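Long-range contacts in subtilase cytotoxin subunit A (Escherichia coli, PDB 2IY9), which cleaves the host endoplasmic reticulum chaperone BiP at a single site in its interdomain hinge, acting as the serine protease subunit of an AB5 toxin: residues 23-28 and 221-226; 250-255 and 319-324; 227-232 and 306-311; 105-110 and 281-286. All blocks are in the same frame, centred on the assembly; numbering follows the deposited sequence.

Contact 1 (23-28 and 221-226); sequences KPWYFD and LAQYRK
The indole of Trp25 is sandwiched between its own chain neighbour and the loop that leaves strand 215-221. On one face, toward the rim, lies CB of Tyr26; on the opposite face Gln223 is laid flat, its CG 3.8 Å from the centroid of the five-membered ring of Trp25 in a CH-pi contact. The carboxamide of Gln223 continues this layer, its plane only 8° from that of the indole. An extended chain, with CG anti to the backbone N (chi1 -173°), carries the amide across the ring. The benzo edge of Trp25 points at the face of Tyr224 in an offset edge-to-face pair, ring centroids 5.6 Å apart and planes at 70°. In this pair CZ3 of Trp25 is 3.8 Å from CD2 of Tyr224. Close by, CE3 of Trp25 comes within 3.3 Å of the carbonyl O of Tyr224.

Polar ends are tied to a third segment: NE1 of Trp25 donates to the carbonyl of Gln254, and OE1 of Gln223 accepts from ND2 of Asn255. At the margin, CD of Lys226 rests 3.8 Å from the backbone O of Asp28. The contact thus attaches the N-terminal helix 25-30 to the surface of the subtilase domain by stacking and dispersion, while the bonds to Gln254 and Asn255 probably fix the rotation of both stacked groups.

Contact 2 (250-255 and 319-324); sequences AAPGQN and RVLNAE
Two backbone hydrogen bonds, both made by Ala250, join strand 249-252, at the edge of the parallel subtilase sheet, to the short strand 319-320, which extends it. The N-H of Ala250 donates to the carbonyl O of Arg319 over 2.9 Å, approaching from above the carbonyl plane. In return the O of Ala250 accepts the N-H of Leu321, also at 2.9 Å, in a bond that is nearly straight at hydrogen (170°) and runs almost along the C=O axis. The two bonds form a single bridge, Ala250 with Val320. The same oxygen of Ala250 receives a CA-H...O contact from Val320, whose CA is 3.5 Å away.

The backbone of Ala251 pairs instead with Ala219 and Leu221 of strand 215-221, so the polar groups of Ala250 and Ala251 are met from both flanks. Asn322 stands at the N-cap of helix 323-331: its OD1 accepts from the N of Lys325, while its ND2 binds OD1 of Asp306. Asn322 also opens the A2 domain, which penetrates the pore of the SubB pentamer. Arg319 turns its guanidinium back to the carbonyl of Asp248.

CD2 of Leu321 lies 4.0 Å from CB of Ala251. Leu321 also packs on Ile277 and Val281 of helix 271-288, whose first turn carries Ser272, the probable charge-relay serine; Val320 leans on Leu221, and Pro252 meets helix 25-30 through Trp25, Tyr26 and Ile30.

Contact 3 (227-232 and 306-311); sequences GETPVL and DKYPSL
Tyr308, just past strand 306-307, reaches toward the loop 227-232, its CG anti to the carbonyl carbon (chi1 -67°), so that the ring passes alongside Thr229 with one face against CD of Pro230. From CB, which points at the loop, the ring extends first to CD1, 3.9 Å from CG2 of Thr229, while CD2, on the other flank, meets CG2 of Val320. CE1 and CE2 then straddle the proline CD, and CZ makes the tightest approach, 3.5 Å from CD of Pro230. That methylene stands over the aromatic face, 3.7 Å from the ring centroid and 19° off the normal, a CH-pi contact in which proline and tyrosine cross at about a right angle. At the tip, OH is 3.8 Å from the same CD.

In this subtilase domain the loop belongs to the connection between strands 215-221 and 249-252, and the opposing segment runs from the first strand of a two-stranded antiparallel pair, 306-307 with 319-320, into a 3-10 turn in the connection between them. Val320 of the partner strand packs against Pro230, Tyr308 and Leu311.

Beyond the ring, the contact passes to Leu311, whose CD1 and CD2 both come 3.8 Å from the carbonyl O of Pro230. Its CD2 also meets CD1 of Leu232 at 4.2 Å. A water bridges the two segments: it donates to the O of Pro230 and is hydrogen-bonded to OG of Ser310, 2.7 Å from each oxygen; OG of Ser310 also lies 3.6 Å from CG2 of Thr229.

Contact 4 (105-110 and 281-286); sequences GVYPHA and VLAAMT
Helix 271-288, the helix of the subtilase fold whose N-terminal turn carries Ser272, the probable nucleophile of the charge relay, presents Val281, Ala283 and Ala284 to the loop leading into strand 111-116. This loop contains a type I beta turn from Tyr107 to Ala110, closed by the N-H of Ala110 donating to the O of Tyr107.

The aromatic contact is that of Tyr107 with the helix backbone. With CG anti to the backbone N (chi1 -169°), the ring lies against the helix so that CA of Ala284 sits over the centre of one face, 3.8 Å from the centroid and 11° off the normal, a CH-pi contact. The opposite face is covered toward its rim by CB of His109, from the same turn, so the phenol is clamped between turn and helix.

Purely apolar packing surrounds it. CB of Ala284 is 3.8 Å from CD1 of Tyr107; along the other flank of the ring, at CD2 of Tyr107, CB of Ala283 is 4.1 Å away. One turn earlier, the CG1 branch of Val106 comes 3.6 Å from the backbone N of Val281. It also meets CG2 of Val281 at 4.0 Å. Val281 and Ala284 touch helix 323-331 as well, through Ala323 and Ile327, so this buried helix is packed by loop and C-terminal helix together.

The two segments are not hydrogen-bonded to each other; the loop backbone at Val106 and Tyr107 pairs with Leu96 and Ile97. Within the helix, the hydroxyl of Thr286 gives its proton to the carbonyl O of Ala283, OG1 to O 2.6 Å, in the carbonyl plane and on a lone pair.

In the fold
Contacts 2 and 4 are buried, their centres about 12 Å from the centre of the chain, whereas contact 1 is a surface contact and contact 3, the most peripheral, is partly buried. Contact 2 alone relies on direct backbone hydrogen bonds between its segments; the others use CH-pi and apolar packing, joined in contact 1 by an aromatic pair and a stacked amide and in contact 3 by a water. Contacts 1 to 3 cluster at the edge of the parallel sheet: Ala222 pairs with Val231, and Val320 with Asp306 in the antiparallel pair shared by contacts 2 and 3. Contact 4 adjoins contact 2 through Val281 and contact 1 through Phe27, but does not touch contact 3.

Contact 1 (23-28 and 221-226)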
loop_
_atom_site.group_PDB
_atom_site.type_symbol
_atom_site.label_atom_id
_atom_site.label_comp_id
_atom_site.label_asym_id
_atom_site.label_seq_id
_atom_site.Cartn_x
_atom_site.Cartn_y
_atom_site.Cartn_z
ATOM N N LYS A 23 2.940 19.824 -6.589
ATOM C CA LYS A 23 3.624 18.969 -5.585
ATOM C C LYS A 23 4.582 17.992 -6.338
ATOM O O LYS A 23 5.245 18.424 -7.287
ATOM C CB LYS A 23 2.560 18.326 -4.689
ATOM C CG LYS A 23 1.626 19.385 -4.092
ATOM C CD LYS A 23 0.431 18.825 -3.319
ATOM C CE LYS A 23 -0.289 19.928 -2.529
ATOM N NZ LYS A 23 -0.585 21.158 -3.336
ATOM N N PRO A 24 4.720 16.721 -5.914
ATOM C CA PRO A 24 5.400 15.807 -6.854
ATOM C C PRO A 24 4.629 15.543 -8.148
ATOM O O PRO A 24 3.421 15.760 -8.208
ATOM C CB PRO A 24 5.539 14.509 -6.056
ATOM C CG PRO A 24 4.578 14.625 -4.937
ATOM C CD PRO A 24 4.415 16.066 -4.630
ATOM N N TRP A 25 5.344 15.067 -9.170
ATOM C CA TRP A 25 4.766 14.805 -10.491
ATOM C C TRP A 25 3.481 13.989 -10.463
ATOM O O TRP A 25 2.571 14.232 -11.256
ATOM C CB TRP A 25 5.802 14.122 -11.396
ATOM C CG TRP A 25 6.123 12.673 -11.069
ATOM C CD1 TRP A 25 7.175 12.214 -10.333
ATOM C CD2 TRP A 25 5.395 11.506 -11.500
ATOM N NE1 TRP A 25 7.151 10.834 -10.277
ATOM C CE2 TRP A 25 6.068 10.375 -10.978
ATOM C CE3 TRP A 25 4.241 11.309 -12.270
ATOM C CZ2 TRP A 25 5.629 9.060 -11.209
ATOM C CZ3 TRP A 25 3.795 9.991 -12.493
ATOM C CH2 TRP A 25 4.500 8.890 -11.972
ATOM N N TYR A 26 3.395 13.028 -9.544
ATOM C CA TYR A 26 2.275 12.080 -9.565
ATOM C C TYR A 26 0.937 12.618 -9.062
ATOM O O TYR A 26 -0.103 12.013 -9.315
ATOM C CB TYR A 26 2.638 10.757 -8.873
ATOM C CG TYR A 26 3.158 10.871 -7.457
ATOM C CD1 TYR A 26 2.286 10.827 -6.363
ATOM C CD2 TYR A 26 4.523 10.996 -7.205
ATOM C CE1 TYR A 26 2.766 10.911 -5.056
ATOM C CE2 TYR A 26 5.020 11.079 -5.886
ATOM C CZ TYR A 26 4.130 11.033 -4.826
ATOM O OH TYR A 26 4.596 11.121 -3.532
ATOM N N PHE A 27 0.953 13.761 -8.379
ATOM C CA PHE A 27 -0.302 14.377 -7.951
ATOM C C PHE A 27 -1.196 14.730 -9.149
ATOM O O PHE A 27 -2.329 14.264 -9.238
ATOM C CB PHE A 27 -0.045 15.586 -7.043
ATOM C CG PHE A 27 0.130 15.226 -5.573
ATOM C CD1 PHE A 27 1.020 14.228 -5.172
ATOM C CD2 PHE A 27 -0.580 15.906 -4.591
ATOM C CE1 PHE A 27 1.179 13.902 -3.813
ATOM C CE2 PHE A 27 -0.424 15.584 -3.233
ATOM C CZ PHE A 27 0.455 14.582 -2.850
ATOM N N ASP A 28 -0.668 15.512 -10.095
ATOM C CA ASP A 28 -1.434 15.834 -11.298
ATOM C C ASP A 28 -1.699 14.582 -12.149
ATOM O O ASP A 28 -2.787 14.422 -12.713
ATOM C CB ASP A 28 -0.730 16.932 -12.102
ATOM C CG ASP A 28 -0.961 18.329 -11.520
ATOM O OD1 ASP A 28 -1.721 18.477 -10.539
ATOM O OD2 ASP A 28 -0.388 19.296 -12.055
ATOM N N LEU A 221 4.519 2.157 -11.971
ATOM C CA LEU A 221 4.566 2.798 -13.285
ATOM C C LEU A 221 5.739 3.748 -13.403
ATOM O O LEU A 221 6.138 4.387 -12.422
ATOM C CB LEU A 221 3.285 3.596 -13.529
ATOM C CG LEU A 221 1.992 2.794 -13.641
ATOM C CD1 LEU A 221 0.781 3.707 -13.582
ATOM C CD2 LEU A 221 1.990 1.926 -14.917
ATOM N N ALA A 222 6.257 3.859 -14.623
ATOM C CA ALA A 222 7.224 4.900 -14.974
ATOM C C ALA A 222 6.550 6.269 -14.924
ATOM O O ALA A 222 5.326 6.377 -15.021
ATOM C CB ALA A 222 7.789 4.641 -16.363
ATOM N N GLN A 223 7.360 7.312 -14.781
ATOM C CA GLN A 223 6.852 8.675 -14.758
ATOM C C GLN A 223 6.060 8.986 -16.024
ATOM O O GLN A 223 6.476 8.635 -17.134
ATOM C CB GLN A 223 8.016 9.657 -14.622
ATOM C CG GLN A 223 7.587 11.100 -14.421
ATOM C CD GLN A 223 8.736 11.969 -13.962
ATOM O OE1 GLN A 223 9.712 11.471 -13.390
ATOM N NE2 GLN A 223 8.627 13.278 -14.197
ATOM N N TYR A 224 4.914 9.631 -15.835
ATOM C CA TYR A 224 4.077 10.096 -16.923
ATOM C C TYR A 224 3.313 11.360 -16.517
ATOM O O TYR A 224 3.133 11.639 -15.325
ATOM C CB TYR A 224 3.091 9.002 -17.358
ATOM C CG TYR A 224 2.077 8.610 -16.291
ATOM C CD1 TYR A 224 0.775 9.100 -16.324
ATOM C CD2 TYR A 224 2.430 7.731 -15.259
ATOM C CE1 TYR A 224 -0.162 8.728 -15.345
ATOM C CE2 TYR A 224 1.513 7.355 -14.283
ATOM C CZ TYR A 224 0.221 7.852 -14.325
ATOM O OH TYR A 224 -0.684 7.471 -13.343
ATOM N N ARG A 225 2.852 12.107 -17.515
ATOM C CA ARG A 225 1.957 13.231 -17.286
ATOM C C ARG A 225 0.559 12.760 -17.626
ATOM O O ARG A 225 0.386 11.929 -18.522
ATOM C CB ARG A 225 2.303 14.410 -18.205
ATOM C CG ARG A 225 3.754 14.828 -18.235
ATOM C CD ARG A 225 3.910 16.132 -19.029
ATOM N NE ARG A 225 3.599 17.294 -18.205
ATOM C CZ ARG A 225 4.485 18.204 -17.805
ATOM N NH1 ARG A 225 5.767 18.127 -18.172
ATOM N NH2 ARG A 225 4.081 19.209 -17.047
ATOM N N LYS A 226 -0.443 13.298 -16.936
ATOM C CA LYS A 226 -1.834 13.029 -17.292
ATOM C C LYS A 226 -2.013 13.222 -18.797
ATOM O O LYS A 226 -1.556 14.217 -19.354
ATOM C CB LYS A 226 -2.770 13.964 -16.532
ATOM C CG LYS A 226 -4.251 13.682 -16.753
ATOM C CD LYS A 226 -5.096 14.449 -15.745
ATOM C CE LYS A 226 -6.462 13.806 -15.572
ATOM N NZ LYS A 226 -6.322 12.382 -15.143
#

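Contact 2 (250-255 and 319-324)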
loop_
_atom_site.group_PDB
_atom_site.type_symbol
_atom_site.label_atom_id
_atom_site.label_comp_id
_atom_site.label_asym_id
_atom_site.label_seq_id
_atom_site.Cartn_x
_atom_site.Cartn_y
_atom_site.Cartn_z
ATOM N N ALA A 250 -1.935 -0.628 -11.197
ATOM C CA ALA A 250 -0.626 -0.010 -11.260
ATOM C C ALA A 250 -0.727 1.450 -10.839
ATOM O O ALA A 250 -1.733 2.130 -11.086
ATOM C CB ALA A 250 -0.022 -0.143 -12.662
ATOM N N ALA A 251 0.332 1.926 -10.201
ATOM C CA ALA A 251 0.351 3.271 -9.681
ATOM C C ALA A 251 1.726 3.879 -9.889
ATOM O O ALA A 251 2.692 3.146 -10.122
ATOM C CB ALA A 251 -0.027 3.253 -8.206
ATOM N N PRO A 252 1.822 5.221 -9.842
ATOM C CA PRO A 252 3.115 5.901 -9.887
ATOM C C PRO A 252 4.178 5.212 -9.023
ATOM O O PRO A 252 3.973 5.014 -7.822
ATOM C CB PRO A 252 2.782 7.287 -9.338
ATOM C CG PRO A 252 1.391 7.536 -9.863
ATOM C CD PRO A 252 0.695 6.182 -9.778
ATOM N N GLY A 253 5.297 4.838 -9.649
ATOM C CA GLY A 253 6.373 4.163 -8.941
ATOM C C GLY A 253 7.765 4.427 -9.488
ATOM O O GLY A 253 8.633 3.563 -9.406
ATOM N N GLN A 254 7.982 5.626 -10.018
ATOM C CA GLN A 254 9.320 6.036 -10.485
ATOM C C GLN A 254 9.625 7.476 -10.083
ATOM O O GLN A 254 8.748 8.333 -10.164
ATOM C CB GLN A 254 9.406 5.896 -12.000
ATOM C CG GLN A 254 10.809 6.006 -12.555
ATOM C CD GLN A 254 10.801 5.981 -14.054
ATOM O OE1 GLN A 254 10.381 6.938 -14.694
ATOM N NE2 GLN A 254 11.245 4.872 -14.627
ATOM N N ASN A 255 10.870 7.738 -9.664
ATOM C CA ASN A 255 11.302 9.103 -9.358
ATOM C C ASN A 255 10.427 9.638 -8.226
ATOM O O ASN A 255 9.810 10.697 -8.341
ATOM C CB ASN A 255 11.178 9.990 -10.613
ATOM C CG ASN A 255 11.833 11.350 -10.447
ATOM O OD1 ASN A 255 12.818 11.488 -9.714
ATOM N ND2 ASN A 255 11.307 12.365 -11.157
ATOM N N ARG A 319 -5.479 -1.778 -15.424
ATOM C CA ARG A 319 -5.876 -0.733 -14.481
ATOM C C ARG A 319 -4.755 0.183 -14.004
ATOM O O ARG A 319 -3.706 -0.277 -13.508
ATOM C CB ARG A 319 -6.566 -1.328 -13.252
ATOM C CG ARG A 319 -7.852 -2.048 -13.533
ATOM C CD ARG A 319 -8.587 -2.315 -12.249
ATOM N NE ARG A 319 -9.601 -3.345 -12.409
ATOM C CZ ARG A 319 -9.442 -4.619 -12.069
ATOM N NH1 ARG A 319 -8.292 -5.042 -11.548
ATOM N NH2 ARG A 319 -10.438 -5.476 -12.255
ATOM N N VAL A 320 -5.013 1.486 -14.119
ATOM C CA VAL A 320 -4.100 2.514 -13.635
ATOM C C VAL A 320 -4.837 3.430 -12.662
ATOM O O VAL A 320 -5.950 3.910 -12.947
ATOM C CB VAL A 320 -3.470 3.316 -14.805
ATOM C CG1 VAL A 320 -2.700 4.542 -14.291
ATOM C CG2 VAL A 320 -2.547 2.418 -15.628
ATOM N N LEU A 321 -4.210 3.656 -11.512
ATOM C CA LEU A 321 -4.757 4.480 -10.445
ATOM C C LEU A 321 -5.229 5.845 -10.939
ATOM O O LEU A 321 -4.456 6.604 -11.532
ATOM C CB LEU A 321 -3.706 4.661 -9.343
ATOM C CG LEU A 321 -4.117 5.539 -8.159
ATOM C CD1 LEU A 321 -5.270 4.897 -7.394
ATOM C CD2 LEU A 321 -2.927 5.853 -7.239
ATOM N N ASN A 322 -6.507 6.132 -10.697
ATOM C CA ASN A 322 -7.077 7.453 -10.939
ATOM C C ASN A 322 -7.723 7.909 -9.639
ATOM O O ASN A 322 -8.819 7.453 -9.297
ATOM C CB ASN A 322 -8.126 7.412 -12.060
ATOM C CG ASN A 322 -8.699 8.789 -12.385
ATOM O OD1 ASN A 322 -8.630 9.722 -11.574
ATOM N ND2 ASN A 322 -9.267 8.917 -13.587
ATOM N N ALA A 323 -7.019 8.776 -8.917
ATOM C CA ALA A 323 -7.446 9.247 -7.596
ATOM C C ALA A 323 -8.650 10.163 -7.683
ATOM O O ALA A 323 -9.526 10.110 -6.818
ATOM C CB ALA A 323 -6.310 9.943 -6.876
ATOM N N GLU A 324 -8.687 11.004 -8.721
ATOM C CA GLU A 324 -9.797 11.932 -8.918
ATOM C C GLU A 324 -11.110 11.164 -8.998
ATOM O O GLU A 324 -12.059 11.470 -8.275
ATOM C CB GLU A 324 -9.591 12.809 -10.167
ATOM C CG GLU A 324 -10.840 13.623 -10.554
ATOM C CD GLU A 324 -10.650 14.418 -11.830
ATOM O OE1 GLU A 324 -11.068 13.932 -12.908
ATOM O OE2 GLU A 324 -10.072 15.523 -11.760
#

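Contact 3 (227-232 and 306-311)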
loop_
_atom_site.group_PDB
_atom_site.type_symbol
_atom_site.label_atom_id
_atom_site.label_comp_id
_atom_site.label_asym_id
_atom_site.label_seq_id
_atom_site.Cartn_x
_atom_site.Cartn_y
_atom_site.Cartn_z
ATOM N N GLY A 227 -2.662 12.261 -19.452
ATOM C CA GLY A 227 -2.791 12.296 -20.909
ATOM C C GLY A 227 -1.840 11.359 -21.628
ATOM O O GLY A 227 -2.143 10.897 -22.725
ATOM N N GLU A 228 -0.676 11.095 -21.024
ATOM C CA GLU A 228 0.286 10.142 -21.573
ATOM C C GLU A 228 -0.096 8.718 -21.168
ATOM O O GLU A 228 -0.671 8.506 -20.095
ATOM C CB GLU A 228 1.712 10.473 -21.113
ATOM C CG GLU A 228 2.186 11.877 -21.521
ATOM C CD GLU A 228 3.557 12.262 -20.962
ATOM O OE1 GLU A 228 4.092 11.552 -20.079
ATOM O OE2 GLU A 228 4.093 13.303 -21.414
ATOM N N THR A 229 0.182 7.749 -22.038
ATOM C CA THR A 229 -0.075 6.337 -21.728
ATOM C C THR A 229 1.053 5.803 -20.840
ATOM O O THR A 229 2.213 5.794 -21.251
ATOM C CB THR A 229 -0.195 5.482 -23.007
ATOM O OG1 THR A 229 -1.367 5.868 -23.741
ATOM C CG2 THR A 229 -0.266 3.990 -22.667
ATOM N N PRO A 230 0.719 5.373 -19.610
ATOM C CA PRO A 230 1.720 4.826 -18.694
ATOM C C PRO A 230 2.279 3.505 -19.162
ATOM O O PRO A 230 1.614 2.762 -19.897
ATOM C CB PRO A 230 0.934 4.615 -17.386
ATOM C CG PRO A 230 -0.284 5.437 -17.524
ATOM C CD PRO A 230 -0.613 5.406 -18.989
ATOM N N VAL A 231 3.515 3.248 -18.755
ATOM C CA VAL A 231 4.149 1.952 -18.889
ATOM C C VAL A 231 4.663 1.568 -17.500
ATOM O O VAL A 231 4.890 2.447 -16.652
ATOM C CB VAL A 231 5.321 1.990 -19.890
ATOM C CG1 VAL A 231 4.812 2.214 -21.314
ATOM C CG2 VAL A 231 6.322 3.066 -19.504
ATOM N N LEU A 232 4.828 0.270 -17.263
ATOM C CA LEU A 232 5.401 -0.193 -15.996
ATOM C C LEU A 232 6.861 0.216 -15.895
ATOM O O LEU A 232 7.581 0.194 -16.899
ATOM C CB LEU A 232 5.243 -1.709 -15.814
ATOM C CG LEU A 232 4.085 -2.133 -14.889
ATOM C CD1 LEU A 232 2.708 -1.858 -15.492
ATOM C CD2 LEU A 232 4.197 -3.602 -14.468
ATOM N N ASP A 306 -8.310 4.052 -14.522
ATOM C CA ASP A 306 -8.194 4.159 -15.978
ATOM C C ASP A 306 -7.763 2.799 -16.551
ATOM O O ASP A 306 -6.906 2.121 -15.989
ATOM C CB ASP A 306 -7.191 5.248 -16.369
ATOM C CG ASP A 306 -7.673 6.658 -16.028
ATOM O OD1 ASP A 306 -8.898 6.905 -15.964
ATOM O OD2 ASP A 306 -6.808 7.533 -15.840
ATOM N N LYS A 307 -8.378 2.392 -17.657
ATOM C CA LYS A 307 -8.087 1.092 -18.241
ATOM C C LYS A 307 -7.317 1.262 -19.553
ATOM O O LYS A 307 -7.822 1.897 -20.476
ATOM C CB LYS A 307 -9.398 0.319 -18.479
ATOM C CG LYS A 307 -10.395 0.319 -17.297
ATOM C CD LYS A 307 -9.896 -0.504 -16.119
ATOM C CE LYS A 307 -10.991 -0.808 -15.080
ATOM N NZ LYS A 307 -11.550 0.394 -14.381
ATOM N N TYR A 308 -6.095 0.717 -19.612
ATOM C CA TYR A 308 -5.248 0.797 -20.807
ATOM C C TYR A 308 -5.065 -0.562 -21.486
ATOM O O TYR A 308 -4.477 -1.472 -20.896
ATOM C CB TYR A 308 -3.878 1.393 -20.466
ATOM C CG TYR A 308 -3.938 2.840 -20.058
ATOM C CD1 TYR A 308 -3.771 3.859 -21.001
ATOM C CD2 TYR A 308 -4.183 3.199 -18.733
ATOM C CE1 TYR A 308 -3.840 5.205 -20.624
ATOM C CE2 TYR A 308 -4.244 4.532 -18.349
ATOM C CZ TYR A 308 -4.078 5.528 -19.296
ATOM O OH TYR A 308 -4.133 6.845 -18.893
ATOM N N PRO A 309 -5.555 -0.702 -22.738
ATOM C CA PRO A 309 -5.446 -1.989 -23.433
ATOM C C PRO A 309 -4.000 -2.461 -23.540
ATOM O O PRO A 309 -3.753 -3.663 -23.521
ATOM C CB PRO A 309 -6.019 -1.700 -24.826
ATOM C CG PRO A 309 -6.028 -0.224 -24.966
ATOM C CD PRO A 309 -6.208 0.321 -23.576
ATOM N N SER A 310 -3.062 -1.513 -23.631
ATOM C CA SER A 310 -1.637 -1.816 -23.728
ATOM C C SER A 310 -1.062 -2.482 -22.471
ATOM O O SER A 310 0.003 -3.092 -22.530
ATOM C CB SER A 310 -0.828 -0.560 -24.105
ATOM O OG SER A 310 -0.934 0.447 -23.107
ATOM N N LEU A 311 -1.771 -2.366 -21.343
ATOM C CA LEU A 311 -1.285 -2.878 -20.053
ATOM C C LEU A 311 -1.960 -4.170 -19.586
ATOM O O LEU A 311 -1.657 -4.673 -18.506
ATOM C CB LEU A 311 -1.424 -1.797 -18.965
ATOM C CG LEU A 311 -0.554 -0.544 -19.143
ATOM C CD1 LEU A 311 -0.841 0.486 -18.056
ATOM C CD2 LEU A 311 0.926 -0.887 -19.164
HETATM O O HOH W 1 1.511 1.117 -22.045
#

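Contact 4 (105-110 and 281-286)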
loop_
_atom_site.group_PDB
_atom_site.type_symbol
_atom_site.label_atom_id
_atom_site.label_comp_id
_atom_site.label_asym_id
_atom_site.label_seq_id
_atom_site.Cartn_x
_atom_site.Cartn_y
_atom_site.Cartn_z
ATOM N N GLY A 105 2.431 14.118 1.404
ATOM C CA GLY A 105 1.670 12.894 1.571
ATOM C C GLY A 105 0.417 12.955 0.723
ATOM O O GLY A 105 -0.139 14.033 0.508
ATOM N N VAL A 106 -0.006 11.798 0.212
ATOM C CA VAL A 106 -1.238 11.698 -0.563
ATOM C C VAL A 106 -2.448 12.169 0.242
ATOM O O VAL A 106 -3.300 12.904 -0.285
ATOM C CB VAL A 106 -1.484 10.250 -1.069
ATOM C CG1 VAL A 106 -2.914 10.107 -1.628
ATOM C CG2 VAL A 106 -0.464 9.886 -2.117
ATOM N N TYR A 107 -2.530 11.738 1.505
ATOM C CA TYR A 107 -3.611 12.173 2.399
ATOM C C TYR A 107 -3.008 12.620 3.739
ATOM O O TYR A 107 -2.935 11.843 4.696
ATOM C CB TYR A 107 -4.695 11.088 2.570
ATOM C CG TYR A 107 -5.952 11.590 3.279
ATOM C CD1 TYR A 107 -6.642 12.714 2.808
ATOM C CD2 TYR A 107 -6.452 10.940 4.411
ATOM C CE1 TYR A 107 -7.787 13.196 3.450
ATOM C CE2 TYR A 107 -7.599 11.415 5.072
ATOM C CZ TYR A 107 -8.253 12.543 4.584
ATOM O OH TYR A 107 -9.374 13.014 5.214
ATOM N N PRO A 108 -2.539 13.881 3.801
ATOM C CA PRO A 108 -1.840 14.362 4.994
ATOM C C PRO A 108 -2.688 14.438 6.270
ATOM O O PRO A 108 -2.125 14.589 7.352
ATOM C CB PRO A 108 -1.335 15.751 4.580
ATOM C CG PRO A 108 -2.191 16.154 3.455
ATOM C CD PRO A 108 -2.575 14.903 2.736
ATOM N N HIS A 109 -4.011 14.340 6.143
ATOM C CA HIS A 109 -4.896 14.262 7.312
ATOM C C HIS A 109 -4.839 12.912 8.021
ATOM O O HIS A 109 -5.260 12.806 9.175
ATOM C CB HIS A 109 -6.348 14.553 6.922
ATOM C CG HIS A 109 -6.556 15.918 6.355
ATOM N ND1 HIS A 109 -7.352 16.153 5.252
ATOM C CD2 HIS A 109 -6.067 17.123 6.732
ATOM C CE1 HIS A 109 -7.347 17.446 4.977
ATOM N NE2 HIS A 109 -6.572 18.056 5.856
ATOM N N ALA A 110 -4.360 11.883 7.320
ATOM C CA ALA A 110 -4.253 10.539 7.901
ATOM C C ALA A 110 -3.228 10.471 9.019
ATOM O O ALA A 110 -2.297 11.264 9.075
ATOM C CB ALA A 110 -3.915 9.501 6.822
ATOM N N VAL A 281 -4.575 6.981 -1.294
ATOM C CA VAL A 281 -5.836 7.225 -2.002
ATOM C C VAL A 281 -6.968 6.499 -1.267
ATOM O O VAL A 281 -8.006 7.080 -1.010
ATOM C CB VAL A 281 -5.765 6.806 -3.491
ATOM C CG1 VAL A 281 -7.143 6.966 -4.178
ATOM C CG2 VAL A 281 -4.673 7.617 -4.226
ATOM N N LEU A 282 -6.753 5.239 -0.909
ATOM C CA LEU A 282 -7.756 4.517 -0.135
ATOM C C LEU A 282 -8.036 5.198 1.212
ATOM O O LEU A 282 -9.192 5.258 1.646
ATOM C CB LEU A 282 -7.367 3.053 0.050
ATOM C CG LEU A 282 -7.545 2.114 -1.145
ATOM C CD1 LEU A 282 -6.680 0.845 -0.918
ATOM C CD2 LEU A 282 -9.001 1.737 -1.368
ATOM N N ALA A 283 -6.997 5.735 1.848
ATOM C CA ALA A 283 -7.172 6.491 3.103
ATOM C C ALA A 283 -8.109 7.685 2.903
ATOM O O ALA A 283 -9.021 7.908 3.707
ATOM C CB ALA A 283 -5.829 6.951 3.657
ATOM N N ALA A 284 -7.876 8.436 1.826
ATOM C CA ALA A 284 -8.686 9.593 1.473
ATOM C C ALA A 284 -10.149 9.205 1.257
ATOM O O ALA A 284 -11.051 9.878 1.742
ATOM C CB ALA A 284 -8.119 10.270 0.230
ATOM N N MET A 285 -10.379 8.113 0.526
ATOM C CA MET A 285 -11.725 7.581 0.337
ATOM C C MET A 285 -12.390 7.214 1.668
ATOM O O MET A 285 -13.551 7.582 1.918
ATOM C CB MET A 285 -11.682 6.355 -0.563
ATOM C CG MET A 285 -11.133 6.625 -1.955
ATOM S SD MET A 285 -10.738 5.124 -2.852
ATOM C CE MET A 285 -12.324 4.350 -3.106
ATOM N N THR A 286 -11.650 6.524 2.537
ATOM C CA THR A 286 -12.230 6.019 3.796
ATOM C C THR A 286 -12.732 7.149 4.693
ATOM O O THR A 286 -13.684 6.962 5.458
ATOM C CB THR A 286 -11.242 5.165 4.609
ATOM O OG1 THR A 286 -10.166 5.989 5.059
ATOM C CG2 THR A 286 -10.696 4.001 3.792
#